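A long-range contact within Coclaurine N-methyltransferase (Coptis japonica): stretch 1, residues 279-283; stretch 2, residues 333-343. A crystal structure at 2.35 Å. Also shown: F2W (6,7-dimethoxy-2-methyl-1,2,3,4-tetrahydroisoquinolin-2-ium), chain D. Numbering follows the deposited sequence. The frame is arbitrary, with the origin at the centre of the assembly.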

# COMPACT_ATOMS: atom_id res chain seq x y z
N LEU A 279 1.76 -8.34 11.12
CA LEU A 279 1.81 -9.19 12.30
C LEU A 279 0.67 -8.78 13.24
O LEU A 279 0.48 -7.58 13.50
CB LEU A 279 3.19 -9.03 12.93
CG LEU A 279 3.79 -9.63 14.18
CD1 LEU A 279 5.18 -10.11 13.86
CD2 LEU A 279 3.87 -8.54 15.21
N SER A 280 -0.13 -9.73 13.71
CA SER A 280 -1.33 -9.38 14.50
C SER A 280 -1.06 -8.50 15.73
O SER A 280 -0.11 -8.73 16.48
CB SER A 280 -2.04 -10.63 15.00
OG SER A 280 -2.95 -10.25 16.03
N GLY A 281 -1.95 -7.55 15.95
CA GLY A 281 -1.89 -6.72 17.15
C GLY A 281 -1.98 -7.46 18.49
O GLY A 281 -1.78 -6.88 19.57
N LYS A 282 -2.26 -8.76 18.42
CA LYS A 282 -2.35 -9.60 19.62
C LYS A 282 -0.98 -9.78 20.28
O LYS A 282 -0.88 -10.02 21.47
CB LYS A 282 -2.94 -10.98 19.27
CG LYS A 282 -4.45 -11.00 19.22
CD LYS A 282 -4.99 -12.39 19.57
CE LYS A 282 -4.47 -13.44 18.60
NZ LYS A 282 -5.52 -14.35 18.05
N HIS A 283 0.07 -9.68 19.48
CA HIS A 283 1.42 -9.79 20.01
C HIS A 283 1.81 -8.58 20.84
O HIS A 283 2.35 -8.72 21.95
CB HIS A 283 2.42 -9.97 18.87
CG HIS A 283 2.15 -11.18 18.03
ND1 HIS A 283 2.59 -12.44 18.38
CD2 HIS A 283 1.52 -11.32 16.84
CE1 HIS A 283 2.23 -13.30 17.45
NE2 HIS A 283 1.59 -12.65 16.50
N MET A 333 -5.40 -1.11 22.76
CA MET A 333 -5.31 -0.53 21.44
C MET A 333 -4.94 -1.62 20.43
O MET A 333 -5.60 -1.81 19.42
CB MET A 333 -4.29 0.60 21.42
CG MET A 333 -3.82 0.93 20.05
SD MET A 333 -2.60 2.20 19.90
CE MET A 333 -3.71 3.51 19.80
N PHE A 334 -3.87 -2.35 20.73
CA PHE A 334 -3.40 -3.38 19.83
C PHE A 334 -4.23 -4.66 19.87
O PHE A 334 -4.30 -5.36 18.88
CB PHE A 334 -1.94 -3.65 20.13
CG PHE A 334 -1.07 -2.54 19.68
CD1 PHE A 334 -0.82 -1.45 20.52
CD2 PHE A 334 -0.59 -2.52 18.37
CE1 PHE A 334 -0.06 -0.38 20.08
CE2 PHE A 334 0.17 -1.45 17.92
CZ PHE A 334 0.44 -0.39 18.77
N GLY A 335 -4.86 -4.95 21.00
CA GLY A 335 -5.71 -6.13 21.08
C GLY A 335 -7.11 -5.88 20.56
O GLY A 335 -7.90 -6.82 20.47
N TYR A 336 -7.42 -4.63 20.21
CA TYR A 336 -8.76 -4.27 19.72
C TYR A 336 -9.19 -5.15 18.54
O TYR A 336 -8.35 -5.50 17.67
CB TYR A 336 -8.81 -2.79 19.31
CG TYR A 336 -10.21 -2.22 19.28
CD1 TYR A 336 -10.84 -1.82 20.46
CD2 TYR A 336 -10.93 -2.10 18.09
CE1 TYR A 336 -12.11 -1.31 20.44
CE2 TYR A 336 -12.22 -1.57 18.07
CZ TYR A 336 -12.80 -1.18 19.26
OH TYR A 336 -14.07 -0.66 19.27
N ASN A 337 -10.48 -5.51 18.51
CA ASN A 337 -11.04 -6.40 17.46
C ASN A 337 -10.16 -7.58 17.11
O ASN A 337 -9.84 -7.77 15.95
CB ASN A 337 -11.32 -5.63 16.17
CG ASN A 337 -12.51 -4.73 16.29
OD1 ASN A 337 -13.38 -4.93 17.15
ND2 ASN A 337 -12.57 -3.73 15.41
N ASN A 338 -9.76 -8.33 18.12
CA ASN A 338 -8.90 -9.49 17.95
C ASN A 338 -7.57 -9.17 17.26
O ASN A 338 -6.97 -10.04 16.65
CB ASN A 338 -9.64 -10.59 17.19
CG ASN A 338 -9.00 -11.96 17.33
OD1 ASN A 338 -8.32 -12.24 18.31
ND2 ASN A 338 -9.21 -12.83 16.34
N GLY A 339 -7.09 -7.93 17.38
CA GLY A 339 -5.76 -7.58 16.89
C GLY A 339 -5.64 -7.28 15.39
O GLY A 339 -4.54 -7.22 14.84
N GLU A 340 -6.79 -7.06 14.75
CA GLU A 340 -6.88 -6.86 13.32
C GLU A 340 -7.20 -5.41 12.98
O GLU A 340 -7.78 -5.13 11.93
CB GLU A 340 -7.95 -7.81 12.73
CG GLU A 340 -7.47 -9.26 12.70
CD GLU A 340 -6.29 -9.44 11.72
OE1 GLU A 340 -6.35 -8.85 10.61
OE2 GLU A 340 -5.31 -10.16 12.05
N GLU A 341 -6.84 -4.51 13.88
CA GLU A 341 -6.96 -3.08 13.62
C GLU A 341 -5.58 -2.40 13.72
O GLU A 341 -4.98 -2.03 12.71
CB GLU A 341 -7.94 -2.43 14.60
CG GLU A 341 -9.37 -2.93 14.47
CD GLU A 341 -10.03 -2.52 13.16
OE1 GLU A 341 -9.48 -1.67 12.44
OE2 GLU A 341 -11.12 -3.04 12.84
N TRP A 342 -5.10 -2.22 14.94
CA TRP A 342 -3.77 -1.69 15.19
C TRP A 342 -2.83 -2.87 15.33
O TRP A 342 -3.18 -3.87 15.97
CB TRP A 342 -3.76 -0.80 16.44
CG TRP A 342 -4.47 0.52 16.24
CD1 TRP A 342 -3.96 1.63 15.62
CD2 TRP A 342 -5.81 0.86 16.64
NE1 TRP A 342 -4.90 2.64 15.62
CE2 TRP A 342 -6.02 2.20 16.23
CE3 TRP A 342 -6.82 0.18 17.33
CZ2 TRP A 342 -7.24 2.86 16.49
CZ3 TRP A 342 -8.02 0.85 17.58
CH2 TRP A 342 -8.22 2.17 17.16
N MET A 343 -1.66 -2.76 14.72
CA MET A 343 -0.76 -3.90 14.61
C MET A 343 0.66 -3.49 14.25
O MET A 343 1.00 -2.30 14.27
CB MET A 343 -1.30 -4.88 13.56
CG MET A 343 -1.69 -4.21 12.22
SD MET A 343 -2.41 -5.35 11.00
CE MET A 343 -4.13 -5.39 11.48
CAM F2W D . 1.89 1.15 24.55
OAK F2W D . 1.50 1.78 23.31
CAB F2W D . 2.60 2.01 22.52
CAA F2W D . 3.89 1.62 22.88
CAF F2W D . 4.94 1.91 22.01
CAJ F2W D . 6.24 1.54 22.26
CAI F2W D . 7.38 2.34 21.53
NAH F2W D . 7.08 2.17 20.10
CAO F2W D . 8.00 3.15 19.49
CAG F2W D . 5.77 2.83 20.05
CAE F2W D . 4.69 2.49 20.79
CAD F2W D . 3.40 2.90 20.45
CAC F2W D . 2.35 2.62 21.30
OAL F2W D . 1.05 2.97 21.07
CAN F2W D . 0.71 3.61 19.83

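What holds the two stretches together by hydrogen bonding? A single hydrogen bond crosses between them, from Gly281 N to Gly339 O, with 2.8 Å between these two atoms and an angle of 150° at the hydrogen. Both partners belong to the backbone, so the link depends on the course of the backbone in the two stretches rather than on any side chain. Next to the donor, Ser280 sits at the N-cap position, and its OG accepts from Lys282 N at 2.9 Å with a nearly straight angle of 167°. This capping bond satisfies an amide that has no preceding helical turn to supply a carbonyl. His283 N reaches back to Ser280 O at 3.2 Å, so both the side chain and the carbonyl of Ser280 serve the start of the helix.

Why do glycines meet here? Gly281 has the largest covered area of any residue in the contact, and its CA comes within 4.0 Å of Met343 CA. With no side chain, it lets two carbonyls approach its alpha carbon: Gly281 CA lies 3.3 Å from Phe334 O and also 3.3 Å from Trp342 O, and both are CA-H...O contacts. A CB on Gly281 would point toward stretch 2 and clash with these same two oxygens, lying about 2.1 Å from Trp342 O and 2.2 Å from Phe334 O. Gly339 is constrained in a similar way from the other side of the contact. Its CB would clash with Ser280 OG at 2.7 Å and with Lys282 N at 2.8 Å, while its backbone angles, 82°/15°, would by themselves call for glycine.

Which close approach brings no bond? Gly281 O and Phe334 O stand only 3.0 Å apart, yet both are acceptors, so the pair is not a hydrogen bond. The approach accompanies the tight packing of the Gly281 backbone against the Phe334 carbonyl.

How do the side chains contribute? Met343 packs through the base of its side chain: its CB is 3.2 Å from Leu279 O and 3.6 Å from Gly281 N, whereas the thioether end leads away. The Leu279 CA-to-CB bond points away from stretch 2, and its contact with Met343 is made by its carbonyl oxygen. The Phe334 CA-to-CB bond points toward stretch 1, but the end of the side chain leads away, and the edge of its ring, near the ring plane, meets the bound F2W, with Phe334 CE1 3.7 Å from F2W OAL. Lys282 and Asn338, both exposed, leave their backbones sideways, and their ends come nearer to the opposing stretch. Lys282 NZ and Asn338 OD1 are 3.5 Å apart, a polar approach without a hydrogen bond. Close backbone approaches centre on Gly281, and side chains add further covered surface; one backbone hydrogen bond crosses, and Lys282 and Asn338 approach through their side-chain ends.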